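Local coordinates for protein 2-oxoglutarate-dependent dioxygenase tropC (Talaromyces stipitatus, PDB 6XJJ) that acts as a non-haem iron, 2-oxoglutarate-dependent dioxygenase in the biosynthesis of fungal tropolones, at residues A[86-91]-A[251-256]; A[194-199]-A[295-300]; A[269-274]-A[301-306]. All blocks are in the same frame, centred on the assembly; numbering follows the deposited sequence.

Interaction 1. Residues A[86-91]-A[251-256]; sequences EAREKI and ILLQQK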
loop_
_atom_site.group_PDB
_atom_site.type_symbol
_atom_site.label_atom_id
_atom_site.label_comp_id
_atom_site.label_asym_id
_atom_site.label_seq_id
_atom_site.Cartn_x
_atom_site.Cartn_y
_atom_site.Cartn_z
ATOM N N GLU A 86 -17.070 -8.514 -2.047
ATOM C CA GLU A 86 -17.882 -7.532 -1.338
ATOM C C GLU A 86 -16.998 -6.530 -0.618
ATOM O O GLU A 86 -17.261 -5.321 -0.630
ATOM C CB GLU A 86 -18.778 -8.208 -0.312
ATOM C CG GLU A 86 -19.908 -7.330 0.141
ATOM C CD GLU A 86 -20.538 -7.833 1.414
ATOM O OE1 GLU A 86 -20.009 -8.799 2.002
ATOM O OE2 GLU A 86 -21.564 -7.266 1.829
ATOM N N ALA A 87 -15.955 -7.028 0.052
ATOM C CA ALA A 87 -15.106 -6.162 0.858
ATOM C C ALA A 87 -14.432 -5.109 -0.001
ATOM O O ALA A 87 -14.224 -3.972 0.442
ATOM C CB ALA A 87 -14.059 -6.994 1.594
ATOM N N ARG A 88 -14.088 -5.465 -1.238
ATOM C CA ARG A 88 -13.460 -4.499 -2.129
ATOM C C ARG A 88 -14.488 -3.499 -2.635
ATOM O O ARG A 88 -14.203 -2.301 -2.735
ATOM C CB ARG A 88 -12.774 -5.231 -3.286
ATOM C CG ARG A 88 -11.685 -6.205 -2.824
ATOM C CD ARG A 88 -10.949 -6.844 -3.986
ATOM N NE ARG A 88 -11.849 -7.626 -4.826
ATOM C CZ ARG A 88 -12.428 -7.172 -5.937
ATOM N NH1 ARG A 88 -12.218 -5.927 -6.344
ATOM N NH2 ARG A 88 -13.234 -7.961 -6.635
ATOM N N GLU A 89 -15.700 -3.972 -2.938
ATOM C CA GLU A 89 -16.789 -3.068 -3.286
ATOM C C GLU A 89 -17.036 -2.058 -2.175
ATOM O O GLU A 89 -17.202 -0.860 -2.435
ATOM C CB GLU A 89 -18.058 -3.873 -3.562
ATOM C CG GLU A 89 -17.997 -4.723 -4.814
ATOM C CD GLU A 89 -19.145 -5.713 -4.892
ATOM O OE1 GLU A 89 -19.891 -5.840 -3.893
ATOM O OE2 GLU A 89 -19.295 -6.383 -5.937
ATOM N N LYS A 90 -17.047 -2.519 -0.925
ATOM C CA LYS A 90 -17.488 -1.654 0.156
ATOM C C LYS A 90 -16.480 -0.536 0.406
ATOM O O LYS A 90 -16.884 0.599 0.683
ATOM C CB LYS A 90 -17.728 -2.496 1.414
ATOM C CG LYS A 90 -18.636 -1.850 2.440
ATOM C CD LYS A 90 -18.760 -2.670 3.723
ATOM C CE LYS A 90 -19.383 -4.044 3.480
ATOM N NZ LYS A 90 -19.615 -4.777 4.764
ATOM N N ILE A 91 -15.179 -0.814 0.264
ATOM C CA ILE A 91 -14.174 0.207 0.567
ATOM C C ILE A 91 -14.118 1.278 -0.521
ATOM O O ILE A 91 -13.810 2.440 -0.229
ATOM C CB ILE A 91 -12.785 -0.426 0.787
ATOM C CG1 ILE A 91 -11.836 0.564 1.465
ATOM C CG2 ILE A 91 -12.156 -0.870 -0.524
ATOM C CD1 ILE A 91 -12.191 0.880 2.914
ATOM N N ILE A 251 0.364 -2.782 -0.180
ATOM C CA ILE A 251 -0.705 -3.566 -0.791
ATOM C C ILE A 251 -1.715 -2.582 -1.362
ATOM O O ILE A 251 -2.322 -1.807 -0.611
ATOM C CB ILE A 251 -1.400 -4.505 0.207
ATOM C CG1 ILE A 251 -0.378 -5.350 0.965
ATOM C CG2 ILE A 251 -2.353 -5.414 -0.561
ATOM C CD1 ILE A 251 -0.965 -6.150 2.107
ATOM N N LEU A 252 -1.919 -2.630 -2.673
ATOM C CA LEU A 252 -2.716 -1.642 -3.380
ATOM C C LEU A 252 -3.945 -2.315 -3.969
ATOM O O LEU A 252 -3.861 -3.430 -4.494
ATOM C CB LEU A 252 -1.900 -0.987 -4.505
ATOM C CG LEU A 252 -2.519 0.099 -5.387
ATOM C CD1 LEU A 252 -2.646 1.416 -4.627
ATOM C CD2 LEU A 252 -1.706 0.262 -6.669
ATOM N N LEU A 253 -5.082 -1.632 -3.887
ATOM C CA LEU A 253 -6.315 -2.064 -4.530
ATOM C C LEU A 253 -6.658 -1.067 -5.627
ATOM O O LEU A 253 -6.979 0.089 -5.332
ATOM C CB LEU A 253 -7.457 -2.158 -3.518
ATOM C CG LEU A 253 -8.852 -2.469 -4.073
ATOM C CD1 LEU A 253 -8.894 -3.839 -4.733
ATOM C CD2 LEU A 253 -9.902 -2.364 -2.978
ATOM N N GLN A 254 -6.601 -1.507 -6.880
ATOM C CA GLN A 254 -6.947 -0.626 -7.979
ATOM C C GLN A 254 -8.414 -0.828 -8.336
ATOM O O GLN A 254 -9.085 -1.732 -7.834
ATOM C CB GLN A 254 -6.077 -0.890 -9.202
ATOM C CG GLN A 254 -4.628 -1.060 -8.931
ATOM C CD GLN A 254 -3.869 -1.087 -10.210
ATOM O OE1 GLN A 254 -4.411 -0.727 -11.249
ATOM N NE2 GLN A 254 -2.728 -1.747 -10.200
ATOM N N GLN A 255 -8.902 0.012 -9.238
ATOM C CA GLN A 255 -10.310 0.025 -9.589
ATOM C C GLN A 255 -10.481 -0.570 -10.982
ATOM O O GLN A 255 -9.744 -0.212 -11.907
ATOM C CB GLN A 255 -10.849 1.454 -9.542
ATOM C CG GLN A 255 -12.331 1.563 -9.292
ATOM C CD GLN A 255 -12.773 3.003 -9.175
ATOM O OE1 GLN A 255 -11.970 3.924 -9.344
ATOM N NE2 GLN A 255 -14.038 3.208 -8.831
ATOM N N LYS A 256 -11.442 -1.481 -11.126
ATOM C CA LYS A 256 -11.743 -2.072 -12.426
ATOM C C LYS A 256 -12.078 -0.993 -13.446
ATOM O O LYS A 256 -12.999 -0.194 -13.245
ATOM C CB LYS A 256 -12.897 -3.070 -12.286
ATOM C CG LYS A 256 -13.484 -3.620 -13.590
ATOM C CD LYS A 256 -14.430 -4.791 -13.300
ATOM C CE LYS A 256 -15.412 -5.066 -14.434
ATOM N NZ LYS A 256 -14.763 -5.307 -15.751
#
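A chi1 of 174° carries CG of Leu253 away from the backbone N, beside the carbonyl carbon, and the side chain presents its two methyl groups to Arg88 and Ile91 on helix 85-99. Arg88 has its CG beside its own backbone N, and the chain then runs straight to CD before bending at chi3 (-61°). The methylenes before the bend lie against the leucine: Arg88 CD lies 3.7 Å from Leu253 CD1, and Arg88 CG stands a little farther off, at 4.1 Å from Leu253 CD1. The two side chains cross at about a right angle, and the leucine methyl lies at the edge of the guanidinium, near its plane. The other methyl is met by the short branch of Ile91, with CG2 3.7 Å from Leu253 CD2, while the longer CG1 arm leads away. These two side chains pass in opposite directions, side by side.

Leu253 is thus received between residues one helical turn apart. Tyr181 of helix 171-204 touches both Leu253 and Ile91, and Val314 of strand 311-318 also packs on Ile91, so the cluster joins an N-terminal helix to the central sheet of the oxygenase domain. Across the two segments the attraction is apolar. Arg88 serves it with methylenes alone and carries its charge past the leucine to a salt bridge between NH2 and Asp279 OD1. The contact itself therefore probably sets little direction, and the orientation of the guanidinium is more likely set by Asp279.

Interaction 2. Residues A[194-199]-A[295-300]; sequences RILGQG and GYYRSA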
loop_
_atom_site.group_PDB
_atom_site.type_symbol
_atom_site.label_atom_id
_atom_site.label_comp_id
_atom_site.label_asym_id
_atom_site.label_seq_id
_atom_site.Cartn_x
_atom_site.Cartn_y
_atom_site.Cartn_z
ATOM N N ARG A 194 5.262 -13.602 6.095
ATOM C CA ARG A 194 5.758 -14.938 6.404
ATOM C C ARG A 194 6.200 -15.672 5.149
ATOM O O ARG A 194 7.108 -16.509 5.211
ATOM C CB ARG A 194 4.686 -15.746 7.130
ATOM C CG ARG A 194 4.222 -15.115 8.421
ATOM C CD ARG A 194 3.250 -15.996 9.181
ATOM N NE ARG A 194 2.600 -15.236 10.244
ATOM C CZ ARG A 194 1.401 -14.662 10.141
ATOM N NH1 ARG A 194 0.662 -14.817 9.047
ATOM N NH2 ARG A 194 0.916 -13.969 11.162
ATOM N N ILE A 195 5.558 -15.395 4.012
ATOM C CA ILE A 195 6.004 -15.963 2.744
ATOM C C ILE A 195 7.371 -15.399 2.368
ATOM O O ILE A 195 8.271 -16.136 1.946
ATOM C CB ILE A 195 4.955 -15.702 1.645
ATOM C CG1 ILE A 195 3.657 -16.449 1.962
ATOM C CG2 ILE A 195 5.486 -16.135 0.287
ATOM C CD1 ILE A 195 2.481 -16.064 1.065
ATOM N N LEU A 196 7.548 -14.082 2.522
ATOM C CA LEU A 196 8.853 -13.464 2.295
ATOM C C LEU A 196 9.911 -14.063 3.216
ATOM O O LEU A 196 11.013 -14.410 2.773
ATOM C CB LEU A 196 8.749 -11.949 2.499
ATOM C CG LEU A 196 7.904 -11.197 1.463
ATOM C CD1 LEU A 196 7.627 -9.761 1.883
ATOM C CD2 LEU A 196 8.586 -11.208 0.103
ATOM N N GLY A 197 9.594 -14.189 4.506
ATOM C CA GLY A 197 10.522 -14.823 5.430
ATOM C C GLY A 197 10.936 -16.210 4.979
ATOM O O GLY A 197 12.099 -16.599 5.113
ATOM N N GLN A 198 9.990 -16.977 4.435
ATOM C CA GLN A 198 10.303 -18.311 3.930
ATOM C C GLN A 198 11.210 -18.243 2.707
ATOM O O GLN A 198 12.119 -19.069 2.556
ATOM C CB GLN A 198 9.002 -19.052 3.617
ATOM C CG GLN A 198 9.155 -20.480 3.112
ATOM C CD GLN A 198 9.920 -21.376 4.069
ATOM O OE1 GLN A 198 9.673 -21.373 5.277
ATOM N NE2 GLN A 198 10.801 -22.207 3.520
ATOM N N GLY A 199 10.984 -17.273 1.819
ATOM C CA GLY A 199 11.912 -17.064 0.723
ATOM C C GLY A 199 13.304 -16.685 1.193
ATOM O O GLY A 199 14.297 -17.030 0.545
ATOM N N GLY A 295 19.194 -6.259 -0.818
ATOM C CA GLY A 295 18.608 -5.967 -2.111
ATOM C C GLY A 295 17.936 -7.165 -2.742
ATOM O O GLY A 295 17.496 -7.083 -3.896
ATOM N N TYR A 296 17.842 -8.281 -2.008
ATOM C CA TYR A 296 17.276 -9.507 -2.560
ATOM C C TYR A 296 15.802 -9.318 -2.894
ATOM O O TYR A 296 15.323 -9.812 -3.923
ATOM C CB TYR A 296 17.491 -10.649 -1.564
ATOM C CG TYR A 296 16.962 -11.983 -2.001
ATOM C CD1 TYR A 296 17.646 -12.749 -2.932
ATOM C CD2 TYR A 296 15.790 -12.492 -1.464
ATOM C CE1 TYR A 296 17.165 -13.982 -3.333
ATOM C CE2 TYR A 296 15.301 -13.717 -1.851
ATOM C CZ TYR A 296 15.992 -14.462 -2.787
ATOM O OH TYR A 296 15.512 -15.690 -3.180
ATOM N N TYR A 297 15.071 -8.596 -2.048
ATOM C CA TYR A 297 13.744 -8.094 -2.385
ATOM C C TYR A 297 13.910 -6.630 -2.788
ATOM O O TYR A 297 14.357 -5.806 -1.983
ATOM C CB TYR A 297 12.781 -8.267 -1.209
ATOM C CG TYR A 297 12.527 -9.725 -0.816
ATOM C CD1 TYR A 297 12.463 -10.728 -1.776
ATOM C CD2 TYR A 297 12.330 -10.090 0.514
ATOM C CE1 TYR A 297 12.231 -12.054 -1.422
ATOM C CE2 TYR A 297 12.098 -11.412 0.875
ATOM C CZ TYR A 297 12.047 -12.386 -0.098
ATOM O OH TYR A 297 11.813 -13.695 0.255
ATOM N N ARG A 298 13.577 -6.315 -4.041
ATOM C CA ARG A 298 13.856 -4.998 -4.604
ATOM C C ARG A 298 12.748 -3.989 -4.307
ATOM O O ARG A 298 11.558 -4.298 -4.424
ATOM C CB ARG A 298 14.036 -5.085 -6.123
ATOM C CG ARG A 298 15.289 -5.783 -6.636
ATOM C CD ARG A 298 15.384 -5.538 -8.157
ATOM N NE ARG A 298 15.378 -4.093 -8.431
ATOM C CZ ARG A 298 14.434 -3.431 -9.107
ATOM N NH1 ARG A 298 14.525 -2.121 -9.245
ATOM N NH2 ARG A 298 13.417 -4.056 -9.683
ATOM N N SER A 299 13.154 -2.761 -3.956
ATOM C CA SER A 299 12.264 -1.601 -3.966
ATOM C C SER A 299 12.427 -0.883 -5.303
ATOM O O SER A 299 13.507 -0.364 -5.608
ATOM C CB SER A 299 12.563 -0.646 -2.808
ATOM O OG SER A 299 11.698 0.482 -2.854
ATOM N N ALA A 300 11.355 -0.842 -6.088
ATOM C CA ALA A 300 11.391 -0.359 -7.457
ATOM C C ALA A 300 10.653 0.969 -7.570
ATOM O O ALA A 300 9.610 1.171 -6.942
ATOM C CB ALA A 300 10.772 -1.380 -8.419
#
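The ring of Tyr297 lies between two side chains, with Leu196 CD2 over one face and CD2 of its own neighbour Tyr296 over the opposite face, both offset toward the rim. At the edge, in the plane of the ring, is the backbone carbonyl of Leu196. A chi1 of -63° sets Tyr297 CG opposite its carbonyl carbon, and the ring reaches toward helix 171-204. The leucine methyl stands 3.7 Å from the ring centroid, 18° off the normal, a CH-pi contact whose closest pair is Leu196 CD2 and Tyr297 CE2 at 3.6 Å. Leu196 therefore meets the tyrosine twice, with a methyl on the face and a carbonyl oxygen at the hydroxyl edge.

Tyr297 OH donates a hydrogen bond of 2.7 Å to Leu196 O, arriving in the carbonyl plane on a lone pair at a C=O...O angle of 121°. Bond and face contacts together probably restrict how far the ring reaches and how it turns. Gly199, one turn on, has no side chain to keep the phenol at a distance, and its CA lies 3.4 Å from Tyr297 OH. Tyr296 takes a lesser part: its hydroxyl is hydrogen-bonded to Arg67 NE, while its ring meets Phe204 edge-to-face.

Cys70 of helix 56-72 and Ile200 of helix 171-204 also touch Tyr297, so it is in contact with both helices. The loop that leads from helix 287-292 to strand 302-304 is pinned in this way to the long helix 171-204, an arrangement consistent with the iron/ascorbate-dependent oxidoreductase family, in which a long helix braces the double-stranded beta-helix core.

Interaction 3. Residues A[269-274]-A[301-306]; sequences ETWIPV and RHRVYI. With FE (Fe (III) ion), chain B.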
loop_
_atom_site.group_PDB
_atom_site.type_symbol
_atom_site.label_atom_id
_atom_site.label_comp_id
_atom_site.label_asym_id
_atom_site.label_seq_id
_atom_site.Cartn_x
_atom_site.Cartn_y
_atom_site.Cartn_z
ATOM N N GLU A 269 15.430 -0.670 -19.083
ATOM C CA GLU A 269 15.286 0.787 -19.004
ATOM C C GLU A 269 13.915 1.230 -19.518
ATOM O O GLU A 269 13.793 2.084 -20.400
ATOM C CB GLU A 269 16.420 1.485 -19.760
ATOM C CG GLU A 269 17.815 1.222 -19.181
ATOM C CD GLU A 269 18.919 1.898 -19.974
ATOM O OE1 GLU A 269 18.632 2.442 -21.063
ATOM O OE2 GLU A 269 20.080 1.880 -19.513
ATOM N N THR A 270 12.864 0.635 -18.950
ATOM C CA THR A 270 11.501 0.895 -19.394
ATOM C C THR A 270 10.578 0.941 -18.181
ATOM O O THR A 270 10.873 0.370 -17.129
ATOM C CB THR A 270 11.005 -0.181 -20.380
ATOM O OG1 THR A 270 12.011 -0.433 -21.368
ATOM C CG2 THR A 270 9.767 0.314 -21.115
ATOM N N TRP A 271 9.454 1.637 -18.339
ATOM C CA TRP A 271 8.363 1.588 -17.374
ATOM C C TRP A 271 7.381 0.497 -17.785
ATOM O O TRP A 271 6.873 0.510 -18.911
ATOM C CB TRP A 271 7.642 2.934 -17.306
ATOM C CG TRP A 271 8.481 4.052 -16.778
ATOM C CD1 TRP A 271 9.315 4.847 -17.501
ATOM C CD2 TRP A 271 8.539 4.529 -15.428
ATOM N NE1 TRP A 271 9.905 5.780 -16.687
ATOM C CE2 TRP A 271 9.447 5.608 -15.408
ATOM C CE3 TRP A 271 7.918 4.149 -14.235
ATOM C CZ2 TRP A 271 9.753 6.309 -14.242
ATOM C CZ3 TRP A 271 8.226 4.846 -13.075
ATOM C CH2 TRP A 271 9.132 5.915 -13.087
ATOM N N ILE A 272 7.112 -0.443 -16.880
ATOM C CA ILE A 272 6.172 -1.526 -17.176
ATOM C C ILE A 272 4.817 -1.118 -16.616
ATOM O O ILE A 272 4.757 -0.611 -15.486
ATOM C CB ILE A 272 6.590 -2.865 -16.553
ATOM C CG1 ILE A 272 8.038 -3.209 -16.871
ATOM C CG2 ILE A 272 5.708 -3.973 -17.124
ATOM C CD1 ILE A 272 8.551 -4.382 -16.049
ATOM N N PRO A 273 3.713 -1.335 -17.321
ATOM C CA PRO A 273 2.410 -1.117 -16.695
ATOM C C PRO A 273 2.092 -2.231 -15.717
ATOM O O PRO A 273 2.541 -3.372 -15.854
ATOM C CB PRO A 273 1.439 -1.120 -17.881
ATOM C CG PRO A 273 2.082 -1.997 -18.871
ATOM C CD PRO A 273 3.570 -1.787 -18.718
ATOM N N VAL A 274 1.323 -1.875 -14.690
ATOM C CA VAL A 274 0.772 -2.847 -13.759
ATOM C C VAL A 274 -0.692 -3.062 -14.144
ATOM O O VAL A 274 -1.517 -2.164 -13.911
ATOM C CB VAL A 274 0.898 -2.383 -12.304
ATOM C CG1 VAL A 274 0.275 -3.410 -11.374
ATOM C CG2 VAL A 274 2.353 -2.169 -11.949
ATOM N N ARG A 301 11.204 1.872 -8.370
ATOM C CA ARG A 301 10.527 3.122 -8.683
ATOM C C ARG A 301 9.202 2.863 -9.394
ATOM O O ARG A 301 9.060 1.906 -10.161
ATOM C CB ARG A 301 11.461 3.990 -9.531
ATOM C CG ARG A 301 12.539 4.680 -8.687
ATOM C CD ARG A 301 13.740 5.212 -9.461
ATOM N NE ARG A 301 13.410 6.045 -10.618
ATOM C CZ ARG A 301 13.821 5.809 -11.866
ATOM N NH1 ARG A 301 14.624 4.793 -12.140
ATOM N NH2 ARG A 301 13.460 6.619 -12.846
ATOM N N HIS A 302 8.215 3.706 -9.100
ATOM C CA HIS A 302 6.900 3.593 -9.709
ATOM C C HIS A 302 6.200 4.938 -9.609
ATOM O O HIS A 302 6.608 5.817 -8.843
ATOM C CB HIS A 302 6.056 2.486 -9.056
ATOM C CG HIS A 302 5.854 2.652 -7.578
ATOM N ND1 HIS A 302 6.813 2.299 -6.652
ATOM C CD2 HIS A 302 4.802 3.126 -6.866
ATOM C CE1 HIS A 302 6.361 2.548 -5.435
ATOM N NE2 HIS A 302 5.143 3.053 -5.536
ATOM N N ARG A 303 5.137 5.083 -10.399
ATOM C CA ARG A 303 4.401 6.338 -10.505
ATOM C C ARG A 303 3.038 6.034 -11.115
ATOM O O ARG A 303 2.759 4.906 -11.531
ATOM C CB ARG A 303 5.175 7.350 -11.348
ATOM C CG ARG A 303 5.391 6.884 -12.774
ATOM C CD ARG A 303 6.209 7.862 -13.560
ATOM N NE ARG A 303 6.358 7.448 -14.951
ATOM C CZ ARG A 303 7.112 8.084 -15.839
ATOM N NH1 ARG A 303 7.793 9.161 -15.476
ATOM N NH2 ARG A 303 7.197 7.636 -17.084
ATOM N N VAL A 304 2.193 7.061 -11.180
ATOM C CA VAL A 304 0.854 6.945 -11.747
ATOM C C VAL A 304 0.659 8.149 -12.655
ATOM O O VAL A 304 0.575 9.285 -12.171
ATOM C CB VAL A 304 -0.237 6.896 -10.664
ATOM C CG1 VAL A 304 -1.612 6.681 -11.291
ATOM C CG2 VAL A 304 0.065 5.823 -9.636
ATOM N N TYR A 305 0.589 7.913 -13.965
ATOM C CA TYR A 305 0.331 9.012 -14.883
ATOM C C TYR A 305 -1.159 9.343 -14.929
ATOM O O TYR A 305 -2.010 8.580 -14.469
ATOM C CB TYR A 305 0.847 8.697 -16.289
ATOM C CG TYR A 305 0.285 7.452 -16.939
ATOM C CD1 TYR A 305 -0.951 7.466 -17.574
ATOM C CD2 TYR A 305 1.020 6.274 -16.969
ATOM C CE1 TYR A 305 -1.457 6.326 -18.185
ATOM C CE2 TYR A 305 0.528 5.134 -17.580
ATOM C CZ TYR A 305 -0.713 5.164 -18.189
ATOM O OH TYR A 305 -1.209 4.029 -18.798
ATOM N N ILE A 306 -1.463 10.510 -15.482
ATOM C CA ILE A 306 -2.827 11.025 -15.498
ATOM C C ILE A 306 -3.556 10.439 -16.698
ATOM O O ILE A 306 -2.966 10.235 -17.763
ATOM C CB ILE A 306 -2.833 12.564 -15.532
ATOM C CG1 ILE A 306 -2.103 13.117 -14.303
ATOM C CG2 ILE A 306 -4.272 13.089 -15.562
ATOM C CD1 ILE A 306 -1.835 14.599 -14.351
HETATM FE FE FE B . 3.769 4.238 -3.811
#
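Arg303 lays its guanidinium flat on the indole of Trp271, the two planes 6° apart and their centres separated by 3.7 Å. Extended from CG to NE (chi2 -177°), the arginine crosses the tryptophan side chain at about a right angle and lays several groups over the same face: CD sits 3.8 Å from the centroid of the six-membered ring as a CH-pi contact, CZ lies over the same ring as a cation-pi partner, and NH2 reaches the pyrrole side, 3.3 Å from Trp271 NE1. These two nitrogens are both donors and form no hydrogen bond; their closeness follows from the stack. A salt bridge from Arg303 NE to Glu262 helps to hold the guanidinium in this pose.

The edge of the indole turns to the backbone instead, where Trp271 CZ3 comes within 3.8 Å of His302 CA. Arg301 NH2 approaches obliquely, 4.0 Å from Trp271 CZ2, and Arg301 has its salt bridge with Asp242. The CB of His302 points away from Trp271, and its NE2 binds the iron ion at 2.5 Å, with the metal in the ring plane; ND1 is hydrogen-bonded to Ala300 O. His243 and Asp245 complete the facial triad of two histidines and one carboxylate.

Strands 270-273 and 302-304 are the outer members of a three-stranded antiparallel sheet, so Trp271 and Arg303 meet across the intervening strand 261-265, whose Trp264 packs edge-to-face on Trp271.

Interactions 2 and 3 are joined by the chain itself: the loop anchored in interaction 2 ends at Ala300, and the next residue, Arg301, opens the segment 301-306, whose His302 binds the iron, although the centres of the two contacts are about 21 Å apart. Interaction 1 touches interaction 3 directly, Gln254 NE2 packing 3.6 Å from Val274 CG1. Interactions 1 and 2 do not touch, their nearest atoms being about 9 Å apart, yet both bear on helix 171-204, through Tyr181 and through Leu196. Only interaction 3 reaches the metal; in interaction 1 the side chain of Leu253 is about 13 Å from the bound Fe (III) ion.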